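Local coordinates for type II restriction enzyme BsoBI (Geobacillus stearothermophilus, PDB 1DC1), which recognises the degenerate double-stranded DNA sequence 5'-CYCGRG-3' as a homodimer and cleaves it after the first C, at residues 49-62 with 103-115. Numbering follows the deposited sequence.
Sequences LKVAASVAKTPKDL and LEPAGEEFIDELI
P59 lies over the ring of F110, its CD 3.9 Å from the ring centroid and only 3° off the normal, a CH-pi contact made from directly above. On the opposite face sits CG1 of I111, offset toward the rim. The chi1 of F110, 89°, turns the ring against the loop 56-59; CE1 and CZ reach the carbonyl oxygens of K57 and A56, and L62 CD1 meets the edge. A leucine here, lacking the flat ring, would probably lose the CH-pi contact with P59 and leave a gap beside those carbonyls. L62 CD1 also presses tightly on L103 CD1, at 3.4 Å, and touches L114 CD2.

The segments 49-53 and 110-115 run roughly antiparallel, at 142°, their axes 10.1 Å apart at closest approach. I115 CD1 pushes against the K50 backbone, 3.5 Å from CA. K50 CB and CG lie against I115 and I111, and the extended chain beyond delivers NZ to the syn lone pair of D112 OD1, a 2.8 Å salt bridge. K50 O is gripped from opposite faces by S54 N and S54 OG. Beside the contact, E113 makes a salt bridge with R47 of the second subunit.

At the far end a water links E104 OE2 to K60 N. The chemistry implies an apolar seam between the end of helix 21-53 with its following loop and the start of helix 110-152, bounded by ion pairs, K50-D112 direct and K60-E104 long.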
loop_
_atom_site.group_PDB
_atom_site.type_symbol
_atom_site.label_atom_id
_atom_site.label_comp_id
_atom_site.label_asym_id
_atom_site.label_seq_id
_atom_site.Cartn_x
_atom_site.Cartn_y
_atom_site.Cartn_z
ATOM N N LEU D 49 0.980 -18.933 23.418
ATOM C CA LEU D 49 1.125 -20.033 22.446
ATOM C C LEU D 49 2.234 -20.965 22.896
ATOM O O LEU D 49 2.086 -22.165 22.810
ATOM C CB LEU D 49 1.455 -19.539 21.011
ATOM C CG LEU D 49 1.762 -20.581 19.879
ATOM C CD1 LEU D 49 0.543 -21.490 19.535
ATOM C CD2 LEU D 49 2.236 -19.818 18.629
ATOM N N LYS D 50 3.338 -20.430 23.378
ATOM C CA LYS D 50 4.402 -21.303 23.812
ATOM C C LYS D 50 3.953 -22.207 24.989
ATOM O O LYS D 50 4.308 -23.396 25.043
ATOM C CB LYS D 50 5.637 -20.491 24.227
ATOM C CG LYS D 50 6.855 -21.346 24.541
ATOM C CD LYS D 50 8.018 -20.492 24.888
ATOM C CE LYS D 50 9.267 -21.315 25.217
ATOM N NZ LYS D 50 10.488 -20.475 25.033
ATOM N N VAL D 51 3.195 -21.646 25.927
ATOM C CA VAL D 51 2.723 -22.414 27.065
ATOM C C VAL D 51 1.842 -23.549 26.534
ATOM O O VAL D 51 2.002 -24.699 26.935
ATOM C CB VAL D 51 1.895 -21.529 28.032
ATOM C CG1 VAL D 51 1.082 -22.431 28.970
ATOM C CG2 VAL D 51 2.820 -20.568 28.805
ATOM N N ALA D 52 0.938 -23.241 25.615
ATOM C CA ALA D 52 0.035 -24.251 25.056
ATOM C C ALA D 52 0.745 -25.289 24.211
ATOM O O ALA D 52 0.496 -26.475 24.324
ATOM C CB ALA D 52 -1.020 -23.570 24.212
ATOM N N ALA D 53 1.645 -24.829 23.367
ATOM C CA ALA D 53 2.347 -25.714 22.482
ATOM C C ALA D 53 3.344 -26.585 23.183
ATOM O O ALA D 53 3.672 -27.675 22.687
ATOM C CB ALA D 53 3.051 -24.921 21.415
ATOM N N SER D 54 3.852 -26.110 24.318
ATOM C CA SER D 54 4.875 -26.849 25.030
ATOM C C SER D 54 4.473 -28.228 25.555
ATOM O O SER D 54 5.359 -29.038 25.907
ATOM C CB SER D 54 5.466 -25.989 26.123
ATOM O OG SER D 54 6.343 -25.029 25.557
ATOM N N VAL D 55 3.167 -28.519 25.602
ATOM C CA VAL D 55 2.761 -29.858 26.026
ATOM C C VAL D 55 3.061 -30.913 24.918
ATOM O O VAL D 55 3.135 -32.098 25.228
ATOM C CB VAL D 55 1.291 -29.922 26.500
ATOM C CG1 VAL D 55 0.964 -28.683 27.329
ATOM C CG2 VAL D 55 0.385 -30.065 25.345
ATOM N N ALA D 56 3.277 -30.488 23.657
ATOM C CA ALA D 56 3.619 -31.407 22.568
ATOM C C ALA D 56 5.073 -31.778 22.786
ATOM O O ALA D 56 5.926 -30.916 23.014
ATOM C CB ALA D 56 3.454 -30.735 21.237
ATOM N N LYS D 57 5.379 -33.068 22.733
ATOM C CA LYS D 57 6.745 -33.458 22.949
ATOM C C LYS D 57 7.417 -33.567 21.613
ATOM O O LYS D 57 8.634 -33.556 21.539
ATOM C CB LYS D 57 6.801 -34.765 23.741
ATOM C CG LYS D 57 6.440 -34.643 25.255
ATOM C CD LYS D 57 5.999 -33.233 25.666
ATOM C CE LYS D 57 6.928 -32.592 26.698
ATOM N NZ LYS D 57 8.212 -32.092 26.102
ATOM N N THR D 58 6.621 -33.637 20.550
ATOM C CA THR D 58 7.163 -33.725 19.191
ATOM C C THR D 58 6.373 -32.831 18.266
ATOM O O THR D 58 5.228 -32.539 18.541
ATOM C CB THR D 58 7.074 -35.170 18.613
ATOM O OG1 THR D 58 5.715 -35.458 18.253
ATOM C CG2 THR D 58 7.562 -36.194 19.640
ATOM N N PRO D 59 6.997 -32.355 17.185
ATOM C CA PRO D 59 6.254 -31.499 16.255
ATOM C C PRO D 59 4.933 -32.109 15.831
ATOM O O PRO D 59 3.933 -31.410 15.780
ATOM C CB PRO D 59 7.219 -31.320 15.087
ATOM C CG PRO D 59 8.560 -31.452 15.702
ATOM C CD PRO D 59 8.418 -32.469 16.825
ATOM N N LYS D 60 4.895 -33.410 15.553
ATOM C CA LYS D 60 3.639 -34.006 15.098
ATOM C C LYS D 60 2.594 -33.971 16.154
ATOM O O LYS D 60 1.407 -33.980 15.861
ATOM C CB LYS D 60 3.847 -35.436 14.621
ATOM C CG LYS D 60 4.316 -35.451 13.192
ATOM C CD LYS D 60 4.552 -36.862 12.692
ATOM C CE LYS D 60 5.870 -36.996 11.908
ATOM N NZ LYS D 60 6.940 -37.824 12.622
ATOM N N ASP D 61 3.032 -33.904 17.403
ATOM C CA ASP D 61 2.082 -33.858 18.502
ATOM C C ASP D 61 1.283 -32.554 18.500
ATOM O O ASP D 61 0.170 -32.509 19.032
ATOM C CB ASP D 61 2.811 -34.018 19.844
ATOM C CG ASP D 61 3.217 -35.464 20.146
ATOM O OD1 ASP D 61 2.628 -36.405 19.552
ATOM O OD2 ASP D 61 4.133 -35.633 20.989
ATOM N N LEU D 62 1.843 -31.509 17.891
ATOM C CA LEU D 62 1.187 -30.190 17.828
ATOM C C LEU D 62 -0.153 -30.283 17.079
ATOM O O LEU D 62 -1.062 -29.480 17.327
ATOM C CB LEU D 62 2.144 -29.139 17.170
ATOM C CG LEU D 62 3.529 -28.870 17.839
ATOM C CD1 LEU D 62 4.477 -28.128 16.918
ATOM C CD2 LEU D 62 3.311 -28.079 19.125
ATOM N N LEU D 103 9.846 -27.407 11.741
ATOM C CA LEU D 103 9.838 -27.853 13.111
ATOM C C LEU D 103 10.625 -29.106 13.331
ATOM O O LEU D 103 11.405 -29.168 14.256
ATOM C CB LEU D 103 8.401 -27.976 13.634
ATOM C CG LEU D 103 7.509 -26.709 13.478
ATOM C CD1 LEU D 103 6.200 -26.880 14.234
ATOM C CD2 LEU D 103 8.243 -25.451 13.962
ATOM N N GLU D 104 10.462 -30.107 12.486
ATOM C CA GLU D 104 11.245 -31.328 12.687
ATOM C C GLU D 104 12.729 -30.996 12.532
ATOM O O GLU D 104 13.563 -31.400 13.328
ATOM C CB GLU D 104 10.731 -32.364 11.736
ATOM C CG GLU D 104 9.256 -32.448 11.919
ATOM C CD GLU D 104 8.624 -33.673 11.356
ATOM O OE1 GLU D 104 8.909 -33.990 10.185
ATOM O OE2 GLU D 104 7.831 -34.299 12.105
ATOM N N PRO D 105 13.086 -30.268 11.480
ATOM C CA PRO D 105 14.494 -29.902 11.328
ATOM C C PRO D 105 15.099 -29.114 12.524
ATOM O O PRO D 105 16.321 -29.156 12.724
ATOM C CB PRO D 105 14.507 -29.062 10.030
ATOM C CG PRO D 105 13.353 -29.618 9.249
ATOM C CD PRO D 105 12.288 -29.900 10.298
ATOM N N ALA D 106 14.270 -28.366 13.274
ATOM C CA ALA D 106 14.752 -27.585 14.427
ATOM C C ALA D 106 15.017 -28.505 15.624
ATOM O O ALA D 106 15.555 -28.083 16.668
ATOM C CB ALA D 106 13.746 -26.508 14.815
ATOM N N GLY D 107 14.589 -29.756 15.465
ATOM C CA GLY D 107 14.815 -30.780 16.472
ATOM C C GLY D 107 14.430 -30.387 17.876
ATOM O O GLY D 107 13.264 -30.178 18.149
ATOM N N GLU D 108 15.400 -30.292 18.771
ATOM C CA GLU D 108 15.089 -29.924 20.160
ATOM C C GLU D 108 14.571 -28.497 20.270
ATOM O O GLU D 108 13.956 -28.156 21.259
ATOM C CB GLU D 108 16.329 -30.029 21.083
ATOM C CG GLU D 108 16.770 -31.420 21.455
ATOM C CD GLU D 108 18.270 -31.487 21.792
ATOM O OE1 GLU D 108 18.672 -30.990 22.867
ATOM O OE2 GLU D 108 19.053 -32.041 20.975
ATOM N N GLU D 109 14.862 -27.663 19.280
ATOM C CA GLU D 109 14.417 -26.267 19.324
ATOM C C GLU D 109 13.121 -26.035 18.571
ATOM O O GLU D 109 12.827 -24.912 18.181
ATOM C CB GLU D 109 15.492 -25.373 18.729
ATOM C CG GLU D 109 16.871 -25.710 19.204
ATOM C CD GLU D 109 16.959 -25.682 20.706
ATOM O OE1 GLU D 109 16.599 -24.636 21.270
ATOM O OE2 GLU D 109 17.375 -26.700 21.315
ATOM N N PHE D 110 12.338 -27.085 18.374
ATOM C CA PHE D 110 11.083 -26.950 17.630
ATOM C C PHE D 110 9.999 -25.991 18.216
ATOM O O PHE D 110 9.255 -25.361 17.432
ATOM C CB PHE D 110 10.467 -28.343 17.324
ATOM C CG PHE D 110 9.531 -28.904 18.396
ATOM C CD1 PHE D 110 10.005 -29.778 19.371
ATOM C CD2 PHE D 110 8.165 -28.657 18.357
ATOM C CE1 PHE D 110 9.134 -30.388 20.269
ATOM C CE2 PHE D 110 7.295 -29.263 19.248
ATOM C CZ PHE D 110 7.778 -30.129 20.207
ATOM N N ILE D 111 9.907 -25.850 19.551
ATOM C CA ILE D 111 8.892 -24.946 20.119
ATOM C C ILE D 111 9.277 -23.511 19.777
ATOM O O ILE D 111 8.466 -22.774 19.233
ATOM C CB ILE D 111 8.724 -25.084 21.692
ATOM C CG1 ILE D 111 8.144 -26.470 22.070
ATOM C CG2 ILE D 111 7.799 -23.957 22.218
ATOM C CD1 ILE D 111 6.771 -26.790 21.418
ATOM N N ASP D 112 10.513 -23.110 20.039
ATOM C CA ASP D 112 10.859 -21.737 19.692
ATOM C C ASP D 112 10.830 -21.550 18.177
ATOM O O ASP D 112 10.541 -20.460 17.730
ATOM C CB ASP D 112 12.215 -21.327 20.256
ATOM C CG ASP D 112 12.148 -20.855 21.709
ATOM O OD1 ASP D 112 11.062 -20.733 22.325
ATOM O OD2 ASP D 112 13.227 -20.610 22.239
ATOM N N GLU D 113 11.149 -22.585 17.389
ATOM C CA GLU D 113 11.052 -22.466 15.929
ATOM C C GLU D 113 9.596 -22.014 15.613
ATOM O O GLU D 113 9.369 -21.089 14.824
ATOM C CB GLU D 113 11.342 -23.812 15.227
ATOM C CG GLU D 113 11.338 -23.712 13.684
ATOM C CD GLU D 113 12.489 -22.852 13.114
ATOM O OE1 GLU D 113 13.500 -22.665 13.824
ATOM O OE2 GLU D 113 12.408 -22.360 11.951
ATOM N N LEU D 114 8.619 -22.662 16.232
ATOM C CA LEU D 114 7.209 -22.333 16.019
ATOM C C LEU D 114 6.866 -20.913 16.461
ATOM O O LEU D 114 6.225 -20.142 15.718
ATOM C CB LEU D 114 6.333 -23.299 16.815
ATOM C CG LEU D 114 4.824 -23.020 16.826
ATOM C CD1 LEU D 114 4.265 -22.839 15.392
ATOM C CD2 LEU D 114 4.147 -24.213 17.541
ATOM N N ILE D 115 7.268 -20.579 17.696
ATOM C CA ILE D 115 6.994 -19.242 18.268
ATOM C C ILE D 115 7.644 -18.113 17.444
ATOM O O ILE D 115 7.019 -17.093 17.211
ATOM C CB ILE D 115 7.459 -19.098 19.793
ATOM C CG1 ILE D 115 6.886 -20.243 20.685
ATOM C CG2 ILE D 115 6.997 -17.771 20.325
ATOM C CD1 ILE D 115 5.415 -20.561 20.504
HETATM O O HOH W 1 7.398 -35.153 15.086
#